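Local structure of glycerophosphoryl diester phosphodiesterase (Parabacteroides distasonis, 3MZ2) at residues A[45-50]-A[84-89]; A[150-155]-A[175-180]; A[238-243]-A[263-268]. The protein probably hydrolyses glycerophosphodiesters, releasing an alcohol and glycerol 3-phosphate. One frame throughout, in Å; residues are numbered along the deposited sequence. Where two conformers were deposited one is given.

How the interactions relate
Followed from the N terminus, the three contacts come in series, each closing its own loop before the next opens, so that none nests or crosses. Interaction 1 joins the loop after strand 33-36 to the long excursion after strand 76-78. Interaction 2 closes a helix-strand-helix unit, bringing together the C-terminal ends of helices 144-153 and 167-176. Interaction 3 ties the loop after strand 231-234 to the end of strand 262-265, which pairs with strand 33-36 to complete the barrel. Segment 45-50 and interaction 3 follow the C-terminal ends of parallel barrel strands; the centres of interactions 1 and 3 are about 18 Å apart, whereas interactions 2 and 3 lie on opposite sides of the chain's centre.

Interaction 1 of 3, residues A[45-50]-A[84-89]; sequences YPENSM and LERTSN
Glu-47 and Arg-86 face each other with their charged ends, their side chains meeting at about a right angle. The arginine grips the carboxylate end-on with both terminal nitrogens, one to each oxygen: NH1 of Arg-86 lies 2.7 Å from OE2 of Glu-47, and NH2 of Arg-86 lies 2.8 Å from OE1 of Glu-47. The pairing is twisted, the two planes standing 42° apart. OE2 lies in the guanidinium plane, yet it is itself approached from above the carboxylate plane, while OE1 is met on its syn side. The glutamate reaches across with its chain extended beyond CG. Arg-86 is straight through CG and CD and then bends at chi3 (61°), which folds the guanidinium back over its neighbour, and CG2 of Thr-87 sits 3.4 Å above the centre of that flat group. The same methyl lies 3.7 Å from OE1 of Glu-47, so Thr-87 packs against both partners of the salt bridge. A water adds a second link, donating to the backbone O of Glu-47 at 3.0 Å and lying equally far from OG1 of Thr-87.

OE2 of Glu-47 also forms salt bridges with Arg-38 and Arg-41, and NE of Arg-86 with Asp-81, giving a charged network around the buried carboxylate. An alanine in place of Glu-47 would probably leave these three arginines without their shared anion and set the guanidinium of Arg-86 freer to turn.

The glutamate belongs to a Pro-Glu-Asn sequence of the kind found in this phosphodiesterase family. Its loop runs from strand 33-36 into helix 50-59, which Ser-49 caps at its N terminus, while Arg-86 and Thr-87 come from the excursion between strand 76-78 and helix 99-102.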
ATOM      1  N   TYR A  45       9.383  24.939  -0.759  1.00 19.06           N
ATOM      2  CA  TYR A  45       8.387  24.331   0.132  1.00 18.51           C
ATOM      3  C   TYR A  45       8.226  22.848  -0.201  1.00 18.37           C
ATOM      4  O   TYR A  45       7.424  22.442  -1.030  1.00 17.24           O
ATOM      5  CB  TYR A  45       7.061  25.120   0.070  1.00 17.50           C
ATOM      6  CG  TYR A  45       7.230  26.492   0.678  1.00 20.34           C
ATOM      7  CD1 TYR A  45       7.426  26.613   2.028  1.00 20.92           C
ATOM      8  CD2 TYR A  45       7.276  27.652  -0.102  1.00 21.00           C
ATOM      9  CE1 TYR A  45       7.599  27.813   2.626  1.00 22.65           C
ATOM     10  CE2 TYR A  45       7.492  28.895   0.512  1.00 24.02           C
ATOM     11  CZ  TYR A  45       7.634  28.945   1.890  1.00 24.07           C
ATOM     12  OH  TYR A  45       7.840  30.106   2.612  1.00 28.47           O
ATOM     13  N   PRO A  46       9.000  22.003   0.489  1.00 18.48           N
ATOM     14  CA  PRO A  46       8.889  20.575   0.276  1.00 17.77           C
ATOM     15  C   PRO A  46       7.567  19.921   0.724  1.00 16.30           C
ATOM     16  O   PRO A  46       6.877  20.412   1.624  1.00 17.06           O
ATOM     17  CB  PRO A  46      10.041  20.023   1.124  1.00 18.34           C
ATOM     18  CG  PRO A  46      10.956  21.188   1.386  1.00 20.33           C
ATOM     19  CD  PRO A  46      10.053  22.351   1.461  1.00 19.68           C
ATOM     20  N   GLU A  47       7.229  18.812   0.091  1.00 15.41           N
ATOM     21  CA  GLU A  47       6.192  17.866   0.566  1.00 15.42           C
ATOM     22  C   GLU A  47       6.415  17.507   2.003  1.00 14.74           C
ATOM     23  O   GLU A  47       7.576  17.434   2.428  1.00 14.97           O
ATOM     24  CB  GLU A  47       6.363  16.526  -0.153  1.00 16.45           C
ATOM     25  CG  GLU A  47       5.923  16.513  -1.512  1.00 19.93           C
ATOM     26  CD  GLU A  47       6.197  15.194  -2.213  1.00 20.06           C
ATOM     27  OE1 GLU A  47       6.433  14.105  -1.582  1.00 16.86           O
ATOM     28  OE2 GLU A  47       6.101  15.260  -3.448  1.00 22.75           O
ATOM     29  N   ASN A  48       5.319  17.245   2.719  1.00 12.80           N
ATOM     30  CA  ASN A  48       5.390  16.680   4.081  1.00 12.31           C
ATOM     31  C   ASN A  48       6.362  17.459   4.976  1.00 12.51           C
ATOM     32  O   ASN A  48       7.210  16.885   5.669  1.00 13.16           O
ATOM     33  CB  ASN A  48       5.746  15.183   4.020  1.00 11.85           C
ATOM     34  CG  ASN A  48       4.574  14.314   3.623  1.00 11.44           C
ATOM     35  OD1 ASN A  48       3.553  14.272   4.315  1.00 14.93           O
ATOM     36  ND2 ASN A  48       4.718  13.569   2.517  1.00 11.60           N
ATOM     37  N   SER A  49       6.200  18.773   4.967  1.00 14.23           N
ATOM     38  CA  SER A  49       7.012  19.638   5.806  0.60 14.33           C
ATOM     39  C   SER A  49       6.134  20.606   6.550  1.00 15.02           C
ATOM     40  O   SER A  49       5.109  21.053   6.040  1.00 15.54           O
ATOM     41  CB  SER A  49       8.059  20.405   4.988  0.60 16.12           C
ATOM     42  OG  SER A  49       7.494  21.500   4.259  0.60 13.36           O
HETATM   43  N   MSE A  50       6.526  20.908   7.778  1.00 15.12           N
HETATM   44  CA  MSE A  50       5.747  21.843   8.608  1.00 15.10           C
HETATM   45  C   MSE A  50       5.695  23.189   7.921  1.00 15.57           C
HETATM   46  O   MSE A  50       4.683  23.896   7.958  1.00 14.70           O
HETATM   47  CB  MSE A  50       6.421  22.039   9.945  1.00 16.88           C
HETATM   48  CG  MSE A  50       6.645  20.807  10.740  1.00 17.48           C
HETATM   49 SE   MSE A  50       4.904  20.047  11.240  0.75 21.91          SE
HETATM   50  CE  MSE A  50       4.300  21.566  12.323  1.00 23.38           C
ATOM     51  N   LEU A  84      14.878   7.966   0.217  1.00 24.57           N
ATOM     52  CA  LEU A  84      15.092   9.382   0.589  1.00 23.93           C
ATOM     53  C   LEU A  84      15.443  10.364  -0.529  1.00 23.66           C
ATOM     54  O   LEU A  84      15.241  11.537  -0.326  1.00 22.38           O
ATOM     55  CB  LEU A  84      16.166   9.464   1.685  1.00 23.32           C
ATOM     56  CG  LEU A  84      15.789   8.864   3.037  1.00 24.39           C
ATOM     57  CD1 LEU A  84      17.046   8.560   3.918  1.00 24.99           C
ATOM     58  CD2 LEU A  84      14.827   9.827   3.701  1.00 24.20           C
ATOM     59  N   GLU A  85      15.915   9.901  -1.706  1.00 24.84           N
ATOM     60  CA  GLU A  85      16.511  10.785  -2.733  1.00 25.82           C
ATOM     61  C   GLU A  85      15.632  11.861  -3.361  1.00 25.43           C
ATOM     62  O   GLU A  85      16.122  12.959  -3.584  1.00 27.19           O
ATOM     63  CB  GLU A  85      17.157   9.998  -3.890  1.00 27.37           C
ATOM     64  CG  GLU A  85      18.395   9.219  -3.499  1.00 29.13           C
ATOM     65  CD  GLU A  85      18.095   7.829  -2.951  1.00 31.59           C
ATOM     66  OE1 GLU A  85      16.900   7.472  -2.816  1.00 33.15           O
ATOM     67  OE2 GLU A  85      19.062   7.089  -2.645  1.00 35.20           O
ATOM     68  N   ARG A  86      14.357  11.586  -3.663  1.00 24.67           N
ATOM     69  CA  ARG A  86      13.529  12.589  -4.345  1.00 23.68           C
ATOM     70  C   ARG A  86      13.270  13.869  -3.531  1.00 22.85           C
ATOM     71  O   ARG A  86      13.394  14.972  -4.054  1.00 21.90           O
ATOM     72  CB  ARG A  86      12.187  11.973  -4.827  1.00 23.62           C
ATOM     73  CG  ARG A  86      11.352  12.941  -5.705  1.00 24.28           C
ATOM     74  CD  ARG A  86      10.030  12.302  -6.161  1.00 25.85           C
ATOM     75  NE  ARG A  86       9.203  11.949  -5.014  1.00 25.78           N
ATOM     76  CZ  ARG A  86       8.271  12.727  -4.462  1.00 23.30           C
ATOM     77  NH1 ARG A  86       7.938  13.912  -4.985  1.00 23.96           N
ATOM     78  NH2 ARG A  86       7.628  12.287  -3.395  1.00 21.55           N
ATOM     79  N   THR A  87      12.893  13.742  -2.255  1.00 21.79           N
ATOM     80  CA  THR A  87      12.482  14.923  -1.504  1.00 21.18           C
ATOM     81  C   THR A  87      13.405  15.202  -0.317  1.00 21.95           C
ATOM     82  O   THR A  87      13.023  15.938   0.603  1.00 21.72           O
ATOM     83  CB  THR A  87      11.033  14.799  -1.015  1.00 19.85           C
ATOM     84  OG1 THR A  87      10.953  13.736  -0.077  1.00 18.41           O
ATOM     85  CG2 THR A  87      10.089  14.521  -2.197  1.00 21.96           C
ATOM     86  N   SER A  88      14.616  14.640  -0.365  1.00 22.73           N
ATOM     87  CA  SER A  88      15.687  14.978   0.605  1.00 22.64           C
ATOM     88  C   SER A  88      17.103  14.814   0.003  1.00 23.93           C
ATOM     89  O   SER A  88      17.287  14.226  -1.071  1.00 23.15           O
ATOM     90  CB  SER A  88      15.597  14.115   1.874  1.00 22.54           C
ATOM     91  OG  SER A  88      16.168  12.825   1.677  1.00 20.75           O
ATOM     92  N   ASN A  89      18.103  15.267   0.757  1.00 24.55           N
ATOM     93  CA  ASN A  89      19.501  15.041   0.377  1.00 25.89           C
ATOM     94  C   ASN A  89      20.087  13.742   0.944  1.00 26.20           C
ATOM     95  O   ASN A  89      21.304  13.567   0.961  1.00 27.46           O
ATOM     96  CB  ASN A  89      20.362  16.236   0.790  1.00 25.81           C
ATOM     97  CG  ASN A  89      20.461  16.410   2.295  1.00 26.66           C
ATOM     98  OD1 ASN A  89      19.733  15.768   3.072  1.00 21.92           O
ATOM     99  ND2 ASN A  89      21.378  17.288   2.725  1.00 28.24           N
TER
HETATM  100  O   HOH W   1       9.180  14.948   2.021  1.00 14.78           O

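Interaction 2 of 3, residues A[150-155]-A[175-180]; sequences LITDMQ and EKNPNF
Thr-152 and Asn-177 approach from opposite directions and are joined by the one hydrogen bond that crosses between 150-155 and 175-180. ND2 of Asn-177 donates to OG1 of Thr-152 over 2.9 Å, with an N-H...O angle of 159°, and the hydroxyl lies in the plane of the amide. This hydroxyl also bonds back to the carbonyl of Ala-148, one turn earlier in its own helix, while the amide nitrogen has its stronger partner in OE2 of Glu-157, outside the two segments. The other end of the amide is used locally: OD1 of Asn-177 accepts from the backbone N of Asn-179 at 3.0 Å, forming an Asx turn, with the donor above the carbonyl plane. Bonds at both ends thus fix the rotation of the amide, which an anti CG (chi1 -177°) extends away from the backbone N toward the threonine.

Van der Waals packing gathers round Phe-180. The apolar contact is that of Ile-151, whose CG2 meets the ring at its edge, 3.7 Å from CE1 of Phe-180. The threonine hydroxyl also touches the ring, OG1 of Thr-152 approaching obliquely to 3.4 Å from CZ of Phe-180, and CB of Asn-177 lies 3.5 Å above the ring plane, displaced toward the rim.

Backbone bonds shape the two chain ends. A Schellman motif at Gln-155, with positive phi, finishes one helix. A type I beta turn from Asn-177 to Phe-180 follows the other, and it brings the phenylalanine round to the same side as the asparagine.

Helices 144-153 and 167-176 are consecutive in the barrel, and their C-terminal ends meet here, at the end of the barrel where the strands begin. Strand 160-164 runs between them in sequence, and its Ile-162 touches the side chains of both Ile-151 and Phe-180.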
ATOM      1  N   LEU A 150      -2.985   5.911  18.468  1.00 14.38           N
ATOM      2  CA  LEU A 150      -2.366   7.237  18.585  0.50 14.09           C
ATOM      3  C   LEU A 150      -3.434   8.323  18.568  1.00 13.26           C
ATOM      4  O   LEU A 150      -3.423   9.212  19.388  1.00 13.77           O
ATOM      5  CB  LEU A 150      -1.383   7.505  17.445  0.50 14.52           C
ATOM      6  CG  LEU A 150      -0.618   8.842  17.537  0.50 14.29           C
ATOM      7  CD1 LEU A 150       0.190   8.955  18.816  0.50 14.12           C
ATOM      8  CD2 LEU A 150       0.301   8.982  16.311  0.50 16.22           C
ATOM      9  N   ILE A 151      -4.355   8.254  17.600  1.00 13.45           N
ATOM     10  CA  ILE A 151      -5.403   9.295  17.495  1.00 12.69           C
ATOM     11  C   ILE A 151      -6.329   9.274  18.748  1.00 13.41           C
ATOM     12  O   ILE A 151      -6.655  10.328  19.336  1.00 13.61           O
ATOM     13  CB  ILE A 151      -6.246   9.127  16.228  1.00 13.98           C
ATOM     14  CG1 ILE A 151      -5.349   9.325  15.008  1.00 13.55           C
ATOM     15  CG2 ILE A 151      -7.385  10.142  16.181  1.00 12.94           C
ATOM     16  CD1 ILE A 151      -6.030   8.909  13.640  1.00 15.41           C
ATOM     17  N   THR A 152      -6.716   8.067  19.186  1.00 12.15           N
ATOM     18  CA  THR A 152      -7.577   7.901  20.321  1.00 12.63           C
ATOM     19  C   THR A 152      -6.909   8.385  21.596  1.00 12.94           C
ATOM     20  O   THR A 152      -7.500   9.136  22.382  1.00 14.20           O
ATOM     21  CB  THR A 152      -8.071   6.468  20.489  1.00 13.60           C
ATOM     22  OG1 THR A 152      -8.715   6.079  19.274  1.00 11.91           O
ATOM     23  CG2 THR A 152      -9.098   6.337  21.669  1.00 14.27           C
ATOM     24  N   ASP A 153      -5.665   7.945  21.811  1.00 12.31           N
ATOM     25  CA  ASP A 153      -4.933   8.287  23.058  1.00 13.69           C
ATOM     26  C   ASP A 153      -4.723   9.805  23.179  1.00 14.18           C
ATOM     27  O   ASP A 153      -4.714  10.355  24.278  1.00 14.07           O
ATOM     28  CB  ASP A 153      -3.544   7.642  23.097  1.00 13.85           C
ATOM     29  CG  ASP A 153      -3.565   6.090  23.277  1.00 17.91           C
ATOM     30  OD1 ASP A 153      -4.626   5.452  23.459  1.00 15.91           O
ATOM     31  OD2 ASP A 153      -2.457   5.523  23.218  1.00 17.60           O
HETATM   32  N   MSE A 154      -4.580  10.474  22.038  1.00 15.22           N
HETATM   33  CA  MSE A 154      -4.280  11.913  21.947  0.50 15.76           C
HETATM   34  C   MSE A 154      -5.558  12.753  21.927  1.00 16.09           C
HETATM   35  O   MSE A 154      -5.484  13.998  21.924  1.00 15.86           O
HETATM   36  CB  MSE A 154      -3.489  12.235  20.662  0.50 16.10           C
HETATM   37  CG  MSE A 154      -2.095  11.638  20.615  0.50 17.46           C
HETATM   38 SE   MSE A 154      -1.045  12.282  19.130  0.38 23.70          SE
HETATM   39  CE  MSE A 154      -0.816  14.145  19.703  0.50 20.44           C
ATOM     40  N   GLN A 155      -6.715  12.084  21.889  1.00 14.81           N
ATOM     41  CA  GLN A 155      -8.028  12.759  21.768  1.00 14.84           C
ATOM     42  C   GLN A 155      -8.001  13.676  20.557  1.00 13.19           C
ATOM     43  O   GLN A 155      -8.582  14.742  20.588  1.00 13.67           O
ATOM     44  CB  GLN A 155      -8.439  13.459  23.078  1.00 16.44           C
ATOM     45  CG  GLN A 155      -8.346  12.507  24.288  1.00 18.49           C
ATOM     46  CD  GLN A 155      -8.681  13.158  25.644  1.00 22.84           C
ATOM     47  OE1 GLN A 155      -8.345  12.620  26.687  1.00 34.10           O
ATOM     48  NE2 GLN A 155      -9.367  14.253  25.620  1.00 27.59           N
ATOM     49  N   GLU A 175     -15.182   0.487  14.514  1.00 15.62           N
ATOM     50  CA  GLU A 175     -15.494  -0.398  15.632  1.00 17.96           C
ATOM     51  C   GLU A 175     -14.527  -0.115  16.783  1.00 17.42           C
ATOM     52  O   GLU A 175     -14.945  -0.184  17.936  1.00 20.72           O
ATOM     53  CB  GLU A 175     -15.504  -1.873  15.194  1.00 17.65           C
ATOM     54  CG  GLU A 175     -16.712  -2.144  14.256  1.00 20.98           C
ATOM     55  CD  GLU A 175     -16.985  -3.587  13.934  1.00 24.09           C
ATOM     56  OE1 GLU A 175     -16.124  -4.422  14.256  1.00 23.50           O
ATOM     57  OE2 GLU A 175     -18.082  -3.846  13.329  1.00 21.92           O
ATOM     58  N   LYS A 176     -13.273   0.256  16.487  1.00 17.01           N
ATOM     59  CA  LYS A 176     -12.309   0.592  17.550  1.00 17.10           C
ATOM     60  C   LYS A 176     -12.600   1.941  18.179  1.00 16.32           C
ATOM     61  O   LYS A 176     -12.407   2.142  19.379  1.00 16.77           O
ATOM     62  CB  LYS A 176     -10.880   0.626  17.022  1.00 18.12           C
ATOM     63  CG  LYS A 176     -10.264  -0.727  16.863  1.00 20.88           C
ATOM     64  CD  LYS A 176      -8.779  -0.635  16.672  1.00 24.66           C
ATOM     65  N   ASN A 177     -13.064   2.881  17.373  1.00 13.45           N
ATOM     66  CA  ASN A 177     -13.417   4.202  17.908  1.00 13.57           C
ATOM     67  C   ASN A 177     -14.434   4.881  16.989  1.00 13.17           C
ATOM     68  O   ASN A 177     -14.100   5.399  15.915  1.00 11.37           O
ATOM     69  CB  ASN A 177     -12.180   5.068  18.068  1.00 12.03           C
ATOM     70  CG  ASN A 177     -12.487   6.437  18.689  1.00 14.06           C
ATOM     71  OD1 ASN A 177     -13.633   6.831  18.852  1.00 14.46           O
ATOM     72  ND2 ASN A 177     -11.440   7.151  19.023  1.00 13.60           N
ATOM     73  N   PRO A 178     -15.712   4.884  17.412  1.00 13.62           N
ATOM     74  CA  PRO A 178     -16.734   5.441  16.506  1.00 13.67           C
ATOM     75  C   PRO A 178     -16.753   6.938  16.338  1.00 13.88           C
ATOM     76  O   PRO A 178     -17.612   7.472  15.623  1.00 15.76           O
ATOM     77  CB  PRO A 178     -18.053   4.983  17.162  1.00 14.04           C
ATOM     78  CG  PRO A 178     -17.711   4.872  18.587  1.00 16.65           C
ATOM     79  CD  PRO A 178     -16.334   4.275  18.601  1.00 16.57           C
ATOM     80  N   ASN A 179     -15.845   7.636  17.007  1.00 13.24           N
ATOM     81  CA  ASN A 179     -15.675   9.061  16.816  1.00 14.18           C
ATOM     82  C   ASN A 179     -14.681   9.383  15.704  1.00 12.60           C
ATOM     83  O   ASN A 179     -14.460  10.540  15.392  1.00 14.57           O
ATOM     84  CB  ASN A 179     -15.248   9.705  18.129  1.00 14.91           C
ATOM     85  CG  ASN A 179     -16.372   9.699  19.181  1.00 19.12           C
ATOM     86  OD1 ASN A 179     -17.561   9.831  18.851  1.00 25.52           O
ATOM     87  ND2 ASN A 179     -16.015   9.442  20.407  1.00 27.54           N
ATOM     88  N   PHE A 180     -14.079   8.376  15.074  1.00 11.93           N
ATOM     89  CA  PHE A 180     -13.186   8.672  13.960  1.00 11.04           C
ATOM     90  C   PHE A 180     -13.945   9.229  12.742  1.00 11.54           C
ATOM     91  O   PHE A 180     -15.087   8.827  12.439  1.00 12.28           O
ATOM     92  CB  PHE A 180     -12.476   7.425  13.490  1.00 11.13           C
ATOM     93  CG  PHE A 180     -11.388   6.879  14.392  1.00 12.47           C
ATOM     94  CD1 PHE A 180     -10.519   7.699  15.113  1.00 15.18           C
ATOM     95  CD2 PHE A 180     -11.170   5.509  14.417  1.00 11.76           C
ATOM     96  CE1 PHE A 180      -9.535   7.137  15.932  1.00 13.92           C
ATOM     97  CE2 PHE A 180     -10.181   4.950  15.183  1.00 13.61           C
ATOM     98  CZ  PHE A 180      -9.358   5.749  15.920  1.00 11.88           C
TER

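Interaction 3 of 3, residues A[238-243]-A[263-268]; sequences SDDKLS and IESDRP. With SO4 (sulfate ion), chain F; SO4 (sulfate ion), chain G.
Asp-240 is held by three consecutive residues of the segment 263-268. OG of Ser-265 donates to OD1 of Asp-240 at 2.8 Å, and the backbone N of Asp-266 donates to OD2 of Asp-240 at 2.7 Å; both donors come in on the syn side of the carboxylate. The third bond uses the aspartate backbone: NE of Arg-267 reaches O of Asp-240 at 3.0 Å, in the carbonyl plane and on a lone pair. The arginine chain, extended from CG to NE, then turns NH2 to O2 of the chain F sulfate, 2.9 Å away in the guanidinium plane. A contact of Lys-241 with this anion is doubtful, because its side chain was deposited in two conformers.

The setting is the C-terminal end of a TIM barrel, where strand 262-265 closes the ring and active sites of this fold lie. This sulfate probably comes from the crystallisation liquor, though such ions often mark pockets.

OG of Ser-265 accepts from the backbone N of Arg-267 at 2.9 Å, an ST turn that orients the hydroxyl. Farther out, Tyr-252 and Thr-235 bond to OD1 of Asp-240, Glu-270 pairs with NH1 of Arg-267, and His-37 bonds to OD1 of Asp-266.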
ATOM      1  N   SER A 238      -3.426  14.451 -12.271  1.00 13.60           N
ATOM      2  CA  SER A 238      -4.179  14.887 -13.452  1.00 14.28           C
ATOM      3  C   SER A 238      -3.940  16.382 -13.692  1.00 13.91           C
ATOM      4  O   SER A 238      -2.899  16.756 -14.259  1.00 14.92           O
ATOM      5  CB  SER A 238      -5.651  14.526 -13.282  1.00 14.02           C
ATOM      6  OG  SER A 238      -6.152  14.979 -12.004  1.00 15.17           O
ATOM      7  N   ASP A 239      -4.849  17.245 -13.276  1.00 13.04           N
ATOM      8  CA  ASP A 239      -4.761  18.652 -13.669  1.00 14.29           C
ATOM      9  C   ASP A 239      -3.555  19.390 -13.120  1.00 13.19           C
ATOM     10  O   ASP A 239      -3.139  20.374 -13.717  1.00 13.45           O
ATOM     11  CB  ASP A 239      -6.066  19.389 -13.365  1.00 14.52           C
ATOM     12  CG  ASP A 239      -7.278  18.632 -13.879  1.00 17.73           C
ATOM     13  OD1 ASP A 239      -7.521  18.721 -15.083  1.00 22.48           O
ATOM     14  OD2 ASP A 239      -7.894  17.844 -13.113  1.00 21.57           O
ATOM     15  N   ASP A 240      -2.966  18.944 -12.004  1.00 13.18           N
ATOM     16  CA  ASP A 240      -1.744  19.574 -11.504  1.00 11.81           C
ATOM     17  C   ASP A 240      -0.598  19.504 -12.489  1.00 12.86           C
ATOM     18  O   ASP A 240       0.362  20.254 -12.387  1.00 13.68           O
ATOM     19  CB  ASP A 240      -1.253  18.938 -10.192  1.00 11.88           C
ATOM     20  CG  ASP A 240      -2.139  19.240  -9.007  1.00 10.81           C
ATOM     21  OD1 ASP A 240      -3.016  20.119  -9.100  1.00 11.02           O
ATOM     22  OD2 ASP A 240      -1.872  18.695  -7.922  1.00 14.90           O
ATOM     23  N   LYS A 241      -0.683  18.582 -13.450  1.00 13.24           N
ATOM     24  CA  LYS A 241       0.396  18.276 -14.375  0.50 14.74           C
ATOM     25  C   LYS A 241       0.285  19.079 -15.672  1.00 15.74           C
ATOM     26  O   LYS A 241       1.137  18.970 -16.564  1.00 16.81           O
ATOM     27  CB  LYS A 241       0.367  16.783 -14.731  0.50 14.38           C
ATOM     28  CG  LYS A 241       0.435  15.837 -13.552  0.50 15.59           C
ATOM     29  CD  LYS A 241       1.607  16.199 -12.611  0.50 16.42           C
ATOM     30  CE  LYS A 241       2.320  14.973 -12.030  0.50 17.96           C
ATOM     31  NZ  LYS A 241       3.100  15.205 -10.768  0.50 17.85           N
ATOM     32  N   LEU A 242      -0.782  19.856 -15.810  1.00 16.07           N
ATOM     33  CA  LEU A 242      -0.935  20.705 -16.993  1.00 17.16           C
ATOM     34  C   LEU A 242       0.221  21.705 -17.044  1.00 18.90           C
ATOM     35  O   LEU A 242       0.710  22.083 -16.009  1.00 18.02           O
ATOM     36  CB  LEU A 242      -2.311  21.371 -17.015  1.00 16.71           C
ATOM     37  CG  LEU A 242      -3.529  20.451 -17.040  1.00 14.65           C
ATOM     38  CD1 LEU A 242      -4.840  21.192 -16.741  1.00 15.91           C
ATOM     39  CD2 LEU A 242      -3.604  19.779 -18.459  1.00 17.93           C
ATOM     40  N   SER A 243       0.643  22.145 -18.239  1.00 20.93           N
ATOM     41  CA  SER A 243       1.930  22.808 -18.407  0.50 22.67           C
ATOM     42  C   SER A 243       2.007  24.264 -17.949  1.00 22.90           C
ATOM     43  O   SER A 243       3.084  24.739 -17.632  1.00 25.67           O
ATOM     44  CB  SER A 243       2.405  22.698 -19.858  0.50 24.08           C
ATOM     45  OG  SER A 243       2.994  21.427 -20.066  0.50 24.92           O
ATOM     46  N   ILE A 263     -11.102  20.050  -3.717  1.00 10.77           N
ATOM     47  CA  ILE A 263      -9.951  19.717  -4.587  1.00 10.58           C
ATOM     48  C   ILE A 263      -8.738  19.399  -3.728  1.00 11.76           C
ATOM     49  O   ILE A 263      -8.325  20.253  -2.883  1.00 11.99           O
ATOM     50  CB  ILE A 263      -9.620  20.863  -5.534  1.00 11.05           C
ATOM     51  CG1 ILE A 263     -10.741  20.978  -6.559  1.00 14.55           C
ATOM     52  CG2 ILE A 263      -8.295  20.585  -6.251  1.00 11.78           C
ATOM     53  CD1 ILE A 263     -10.683  22.286  -7.399  1.00 13.46           C
ATOM     54  N   GLU A 264      -8.202  18.193  -3.871  1.00 10.02           N
ATOM     55  CA  GLU A 264      -6.888  17.839  -3.315  1.00 11.39           C
ATOM     56  C   GLU A 264      -5.819  18.028  -4.380  1.00 11.15           C
ATOM     57  O   GLU A 264      -5.926  17.479  -5.479  1.00 10.28           O
ATOM     58  CB  GLU A 264      -6.843  16.398  -2.821  1.00 12.14           C
ATOM     59  CG  GLU A 264      -5.496  15.995  -2.237  1.00 14.61           C
ATOM     60  CD  GLU A 264      -5.374  14.497  -2.070  1.00 15.54           C
ATOM     61  OE1 GLU A 264      -5.310  13.763  -3.081  1.00 20.67           O
ATOM     62  OE2 GLU A 264      -5.366  14.058  -0.942  1.00 18.52           O
ATOM     63  N   SER A 265      -4.774  18.782  -4.037  1.00 11.17           N
ATOM     64  CA  SER A 265      -3.796  19.235  -5.013  1.00 10.82           C
ATOM     65  C   SER A 265      -2.417  19.366  -4.436  1.00 10.56           C
ATOM     66  O   SER A 265      -2.265  19.730  -3.232  1.00  9.90           O
ATOM     67  CB  SER A 265      -4.281  20.580  -5.597  1.00 10.89           C
ATOM     68  OG  SER A 265      -3.385  21.172  -6.510  1.00 11.51           O
ATOM     69  N   ASP A 266      -1.397  19.139  -5.275  1.00 11.23           N
ATOM     70  CA  ASP A 266      -0.020  19.449  -4.921  1.00 11.61           C
ATOM     71  C   ASP A 266       0.201  20.969  -4.965  1.00 12.11           C
ATOM     72  O   ASP A 266       1.213  21.429  -4.489  1.00 12.00           O
ATOM     73  CB  ASP A 266       0.993  18.769  -5.863  1.00 11.27           C
ATOM     74  CG  ASP A 266       1.128  17.281  -5.623  1.00 14.07           C
ATOM     75  OD1 ASP A 266       0.994  16.869  -4.468  1.00 16.26           O
ATOM     76  OD2 ASP A 266       1.364  16.529  -6.603  1.00 13.32           O
ATOM     77  N   ARG A 267      -0.755  21.709  -5.550  1.00 11.75           N
ATOM     78  CA  ARG A 267      -0.670  23.133  -5.761  1.00 12.38           C
ATOM     79  C   ARG A 267      -1.830  23.887  -5.111  1.00 13.16           C
ATOM     80  O   ARG A 267      -2.519  24.636  -5.775  1.00 12.66           O
ATOM     81  CB  ARG A 267      -0.659  23.432  -7.255  1.00 12.54           C
ATOM     82  CG  ARG A 267       0.419  22.723  -8.072  1.00 14.37           C
ATOM     83  CD  ARG A 267       0.235  23.053  -9.552  1.00 15.60           C
ATOM     84  NE  ARG A 267       1.201  22.360 -10.409  1.00 15.96           N
ATOM     85  CZ  ARG A 267       2.437  22.788 -10.677  1.00 18.81           C
ATOM     86  NH1 ARG A 267       2.881  23.927 -10.169  1.00 21.26           N
ATOM     87  NH2 ARG A 267       3.229  22.084 -11.487  1.00 23.78           N
ATOM     88  N   PRO A 268      -2.039  23.683  -3.800  1.00 12.50           N
ATOM     89  CA  PRO A 268      -3.231  24.269  -3.150  1.00 11.81           C
ATOM     90  C   PRO A 268      -3.370  25.796  -3.240  1.00 12.94           C
ATOM     91  O   PRO A 268      -4.487  26.332  -3.213  1.00 13.68           O
ATOM     92  CB  PRO A 268      -3.074  23.825  -1.700  1.00 10.97           C
ATOM     93  CG  PRO A 268      -1.579  23.580  -1.533  1.00 10.90           C
ATOM     94  CD  PRO A 268      -1.160  22.996  -2.828  1.00 11.97           C
TER
HETATM   95  S   SO4 F   8       4.588  18.688 -12.414  1.00 69.78           S
HETATM   96  O1  SO4 F   8       5.673  19.670 -12.348  1.00 70.21           O
HETATM   97  O2  SO4 F   8       3.296  19.377 -12.421  1.00 69.41           O
HETATM   98  O3  SO4 F   8       4.720  17.890 -13.632  1.00 70.26           O
HETATM   99  O4  SO4 F   8       4.684  17.789 -11.264  1.00 70.19           O
HETATM  100  S   SO4 G   9       5.292  13.010  -7.951  1.00 63.42           S
HETATM  101  O1  SO4 G   9       6.384  13.878  -8.410  1.00 62.27           O
HETATM  102  O2  SO4 G   9       4.490  13.734  -6.972  1.00 63.24           O
HETATM  103  O3  SO4 G   9       4.466  12.632  -9.098  1.00 64.00           O
HETATM  104  O4  SO4 G   9       5.772  11.802  -7.268  1.00 62.98           O
HETATM  105  O   HOH W   2       1.400  16.612  -9.267  1.00 15.28           O
HETATM  106  O   HOH W   3       2.931  20.906 -14.533  1.00 25.13           O